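Long-range contact in 2-C-methyl-D-erythritol 4-phosphate cytidylyltransferase (Anaerococcus prevotii, PDB 4KT7), which probably transfers a cytidylyl group from CTP to 2-C-methyl-D-erythritol 4-phosphate, releasing diphosphate, in the non-mevalonate route to isoprenoids: residues M4-A16 and L99-G111. Sequence-based numbering, arbitrary orientation.
Sequences MIDGKFISAIITA and LDPQSELVLTHDG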
# COMPACT_ATOMS: atom_id res chain seq x y z
N MSE A 4 -21.48 -13.03 -24.30
CA MSE A 4 -20.56 -12.12 -24.97
C MSE A 4 -19.15 -12.72 -25.07
O MSE A 4 -18.27 -12.18 -25.75
CB MSE A 4 -20.52 -10.76 -24.26
CG MSE A 4 -21.83 -9.97 -24.38
SE MSE A 4 -22.14 -9.25 -26.17
CE MSE A 4 -20.90 -7.73 -26.07
N ILE A 5 -18.95 -13.84 -24.40
CA ILE A 5 -17.67 -14.54 -24.44
C ILE A 5 -17.83 -15.97 -24.98
O ILE A 5 -17.37 -16.94 -24.37
CB ILE A 5 -16.95 -14.51 -23.06
CG1 ILE A 5 -17.14 -13.13 -22.40
CG2 ILE A 5 -15.47 -14.82 -23.22
CD1 ILE A 5 -16.58 -13.03 -20.99
N ASP A 6 -18.50 -16.07 -26.13
CA ASP A 6 -18.66 -17.32 -26.88
C ASP A 6 -19.27 -18.48 -26.10
O ASP A 6 -19.15 -19.63 -26.51
CB ASP A 6 -17.33 -17.77 -27.51
CG ASP A 6 -16.73 -16.70 -28.39
OD1 ASP A 6 -17.50 -15.95 -29.03
OD2 ASP A 6 -15.48 -16.61 -28.44
N GLY A 7 -19.92 -18.17 -24.98
CA GLY A 7 -20.53 -19.19 -24.14
C GLY A 7 -19.48 -20.13 -23.58
O GLY A 7 -19.79 -21.26 -23.21
N LYS A 8 -18.24 -19.64 -23.49
CA LYS A 8 -17.15 -20.44 -22.94
C LYS A 8 -17.37 -20.74 -21.47
O LYS A 8 -17.79 -19.87 -20.71
CB LYS A 8 -15.81 -19.72 -23.11
CG LYS A 8 -15.31 -19.60 -24.54
CD LYS A 8 -14.18 -18.57 -24.60
CE LYS A 8 -13.40 -18.66 -25.89
NZ LYS A 8 -12.31 -17.65 -25.89
N PHE A 9 -17.05 -21.98 -21.08
CA PHE A 9 -17.14 -22.45 -19.70
C PHE A 9 -16.10 -21.71 -18.85
O PHE A 9 -14.91 -21.70 -19.20
CB PHE A 9 -16.84 -23.95 -19.72
CG PHE A 9 -17.11 -24.67 -18.43
CD1 PHE A 9 -16.27 -24.53 -17.35
CD2 PHE A 9 -18.18 -25.55 -18.34
CE1 PHE A 9 -16.52 -25.22 -16.18
CE2 PHE A 9 -18.42 -26.26 -17.16
CZ PHE A 9 -17.58 -26.09 -16.09
N ILE A 10 -16.54 -21.12 -17.74
CA ILE A 10 -15.65 -20.36 -16.85
C ILE A 10 -15.45 -21.09 -15.52
O ILE A 10 -16.42 -21.52 -14.88
CB ILE A 10 -16.22 -18.93 -16.57
CG1 ILE A 10 -16.46 -18.17 -17.88
CG2 ILE A 10 -15.28 -18.14 -15.63
CD1 ILE A 10 -17.13 -16.80 -17.71
N SER A 11 -14.19 -21.26 -15.12
CA SER A 11 -13.89 -21.87 -13.81
C SER A 11 -13.30 -20.82 -12.88
O SER A 11 -12.63 -19.89 -13.34
CB SER A 11 -12.86 -22.99 -13.95
OG SER A 11 -13.29 -23.96 -14.87
N ALA A 12 -13.56 -20.95 -11.58
CA ALA A 12 -12.89 -20.09 -10.59
C ALA A 12 -12.11 -20.96 -9.63
O ALA A 12 -12.60 -22.01 -9.19
CB ALA A 12 -13.89 -19.22 -9.85
N ILE A 13 -10.89 -20.53 -9.33
CA ILE A 13 -10.02 -21.18 -8.38
C ILE A 13 -9.84 -20.22 -7.20
O ILE A 13 -9.28 -19.13 -7.36
CB ILE A 13 -8.63 -21.45 -9.02
CG1 ILE A 13 -8.75 -22.47 -10.15
CG2 ILE A 13 -7.63 -21.93 -7.98
CD1 ILE A 13 -7.43 -22.74 -10.89
N ILE A 14 -10.35 -20.60 -6.02
CA ILE A 14 -10.23 -19.80 -4.80
C ILE A 14 -9.14 -20.42 -3.93
O ILE A 14 -9.29 -21.56 -3.45
CB ILE A 14 -11.52 -19.84 -3.97
CG1 ILE A 14 -12.74 -19.40 -4.79
CG2 ILE A 14 -11.36 -18.97 -2.73
CD1 ILE A 14 -12.68 -17.97 -5.26
N THR A 15 -8.04 -19.72 -3.71
CA THR A 15 -6.98 -20.33 -2.92
C THR A 15 -7.15 -20.06 -1.43
O THR A 15 -7.16 -18.89 -0.99
CB THR A 15 -5.57 -19.90 -3.39
OG1 THR A 15 -5.46 -18.48 -3.37
CG2 THR A 15 -5.30 -20.42 -4.81
N ALA A 16 -7.30 -21.13 -0.66
CA ALA A 16 -7.32 -21.05 0.80
C ALA A 16 -6.31 -22.02 1.43
O ALA A 16 -6.56 -22.58 2.51
CB ALA A 16 -8.74 -21.30 1.33
N LEU A 99 -9.50 -28.62 -12.96
CA LEU A 99 -10.56 -27.94 -13.71
C LEU A 99 -11.29 -28.91 -14.64
O LEU A 99 -10.69 -29.86 -15.15
CB LEU A 99 -10.01 -26.74 -14.51
CG LEU A 99 -9.37 -25.60 -13.70
CD1 LEU A 99 -8.95 -24.43 -14.58
CD2 LEU A 99 -10.33 -25.11 -12.62
N ASP A 100 -12.58 -28.67 -14.83
CA ASP A 100 -13.40 -29.41 -15.78
C ASP A 100 -12.73 -29.40 -17.16
O ASP A 100 -12.17 -28.38 -17.56
CB ASP A 100 -14.75 -28.71 -15.87
CG ASP A 100 -15.80 -29.56 -16.52
OD1 ASP A 100 -15.77 -29.67 -17.77
OD2 ASP A 100 -16.66 -30.10 -15.79
N PRO A 101 -12.78 -30.52 -17.90
CA PRO A 101 -12.16 -30.59 -19.23
C PRO A 101 -12.70 -29.53 -20.20
O PRO A 101 -12.02 -29.15 -21.15
CB PRO A 101 -12.55 -31.98 -19.73
CG PRO A 101 -12.78 -32.78 -18.50
CD PRO A 101 -13.37 -31.82 -17.51
N GLN A 102 -13.93 -29.07 -19.95
CA GLN A 102 -14.56 -28.07 -20.81
C GLN A 102 -14.09 -26.64 -20.49
O GLN A 102 -14.34 -25.71 -21.26
CB GLN A 102 -16.09 -28.19 -20.69
CG GLN A 102 -16.88 -27.24 -21.57
CD GLN A 102 -18.38 -27.46 -21.46
OE1 GLN A 102 -18.83 -28.51 -20.99
NE2 GLN A 102 -19.16 -26.47 -21.88
N SER A 103 -13.38 -26.47 -19.38
CA SER A 103 -13.00 -25.11 -18.96
C SER A 103 -12.15 -24.36 -20.00
O SER A 103 -11.09 -24.82 -20.41
CB SER A 103 -12.25 -25.17 -17.64
OG SER A 103 -11.95 -23.84 -17.21
N GLU A 104 -12.62 -23.19 -20.45
CA GLU A 104 -11.80 -22.41 -21.38
C GLU A 104 -11.28 -21.11 -20.78
O GLU A 104 -10.39 -20.48 -21.36
CB GLU A 104 -12.58 -22.09 -22.66
CG GLU A 104 -12.89 -23.29 -23.53
CD GLU A 104 -12.86 -22.94 -25.00
OE1 GLU A 104 -11.74 -22.72 -25.53
OE2 GLU A 104 -13.94 -22.87 -25.62
N LEU A 105 -11.86 -20.70 -19.66
CA LEU A 105 -11.45 -19.46 -18.99
C LEU A 105 -11.32 -19.71 -17.50
O LEU A 105 -12.13 -20.44 -16.93
CB LEU A 105 -12.48 -18.35 -19.23
CG LEU A 105 -12.73 -17.95 -20.68
CD1 LEU A 105 -14.00 -17.09 -20.81
CD2 LEU A 105 -11.53 -17.21 -21.27
N VAL A 106 -10.31 -19.13 -16.84
CA VAL A 106 -10.15 -19.37 -15.41
C VAL A 106 -9.92 -18.06 -14.67
O VAL A 106 -9.08 -17.24 -15.07
CB VAL A 106 -9.03 -20.38 -15.08
CG1 VAL A 106 -7.75 -20.02 -15.79
CG2 VAL A 106 -8.79 -20.48 -13.58
N LEU A 107 -10.70 -17.85 -13.62
CA LEU A 107 -10.52 -16.72 -12.72
C LEU A 107 -9.91 -17.25 -11.42
O LEU A 107 -10.30 -18.31 -10.92
CB LEU A 107 -11.88 -16.04 -12.47
CG LEU A 107 -12.02 -14.93 -11.43
CD1 LEU A 107 -13.07 -13.92 -11.89
CD2 LEU A 107 -12.40 -15.49 -10.06
N THR A 108 -8.94 -16.53 -10.87
CA THR A 108 -8.34 -16.94 -9.60
C THR A 108 -8.64 -15.86 -8.58
O THR A 108 -8.77 -14.69 -8.95
CB THR A 108 -6.82 -17.11 -9.73
OG1 THR A 108 -6.23 -15.85 -10.10
CG2 THR A 108 -6.52 -18.12 -10.82
N HIS A 109 -8.75 -16.22 -7.31
CA HIS A 109 -8.98 -15.21 -6.27
C HIS A 109 -8.53 -15.74 -4.92
O HIS A 109 -8.68 -16.95 -4.65
CB HIS A 109 -10.46 -14.84 -6.20
CG HIS A 109 -10.79 -13.77 -5.19
ND1 HIS A 109 -10.48 -12.43 -5.39
CD2 HIS A 109 -11.40 -13.84 -3.99
CE1 HIS A 109 -10.92 -11.73 -4.36
NE2 HIS A 109 -11.47 -12.56 -3.49
N ASP A 110 -7.99 -14.85 -4.08
CA ASP A 110 -7.52 -15.22 -2.75
C ASP A 110 -8.69 -15.45 -1.82
O ASP A 110 -9.54 -14.56 -1.64
CB ASP A 110 -6.66 -14.11 -2.12
CG ASP A 110 -5.39 -13.80 -2.90
OD1 ASP A 110 -4.89 -14.70 -3.62
OD2 ASP A 110 -4.88 -12.65 -2.78
N GLY A 111 -8.74 -16.62 -1.20
CA GLY A 111 -9.76 -16.88 -0.20
C GLY A 111 -9.79 -15.85 0.93
O GLY A 111 -10.86 -15.61 1.52
O HOH W 1 -10.33 -19.26 -24.40
O HOH W 2 -5.36 -16.18 -5.78
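A direct hydroxyl-to-hydroxyl bond joins the two segments: Ser103 OG gives its proton to Ser11 OG over 2.7 Å, next to the apolar contact of Leu99 CD2 with Ser11 CB. Ser11 OG is also hydrogen-bonded to Glu55, so the buried hydroxyl has two partners. Ser103 reaches it because its OG lies trans to the backbone N (chi1 -177°).

Beside this pair, the Phe9 ring sits in the bend of the type I turn Asp100-Ser103. Its CZ meets Asp100 CB at 3.9 Å, and CD2 meets Gln102 CD at 3.7 Å, the amide plane turned 53° from the ring. The Asp100 carboxylate lies 25° from parallel to the ring; its OD1 accepts from Gln102 N through the anti lone pair, an Asx turn that fixes the carboxylate. Replacing Phe9 with an alanine would probably leave a gap against Asp100 and Gln102 and let the Gln102 side chain turn more freely. Phe9 O accepts from both Glu104 N and Leu105 N, the latter at 3.2 Å, one carbonyl oxygen gripping two successive backbone N-H groups.

Beyond it the strands run parallel with a modest twist, and the ladder continues from Ser11 N to Leu105 O through to Gly111 N, 2.8 Å from Thr15 O. Apolar contacts line both faces: Leu105 CD1 lies 3.6 Å from Ile5 CG2 on the side where Ile125 of helix 118-127 packs, whereas Ile13 CD1 touches Val106 CG2 at 3.8 Å on the other.

At the far end a water donates to Asp110 OD1, while Asp110 OD2 forms a salt bridge with Arg113. With strand 55-60 on the other flank of strand 10-16, these adjacent parallel strands belong to the Rossmann-like central sheet characteristic of the GT-A nucleotidyltransferase fold of the IspD family.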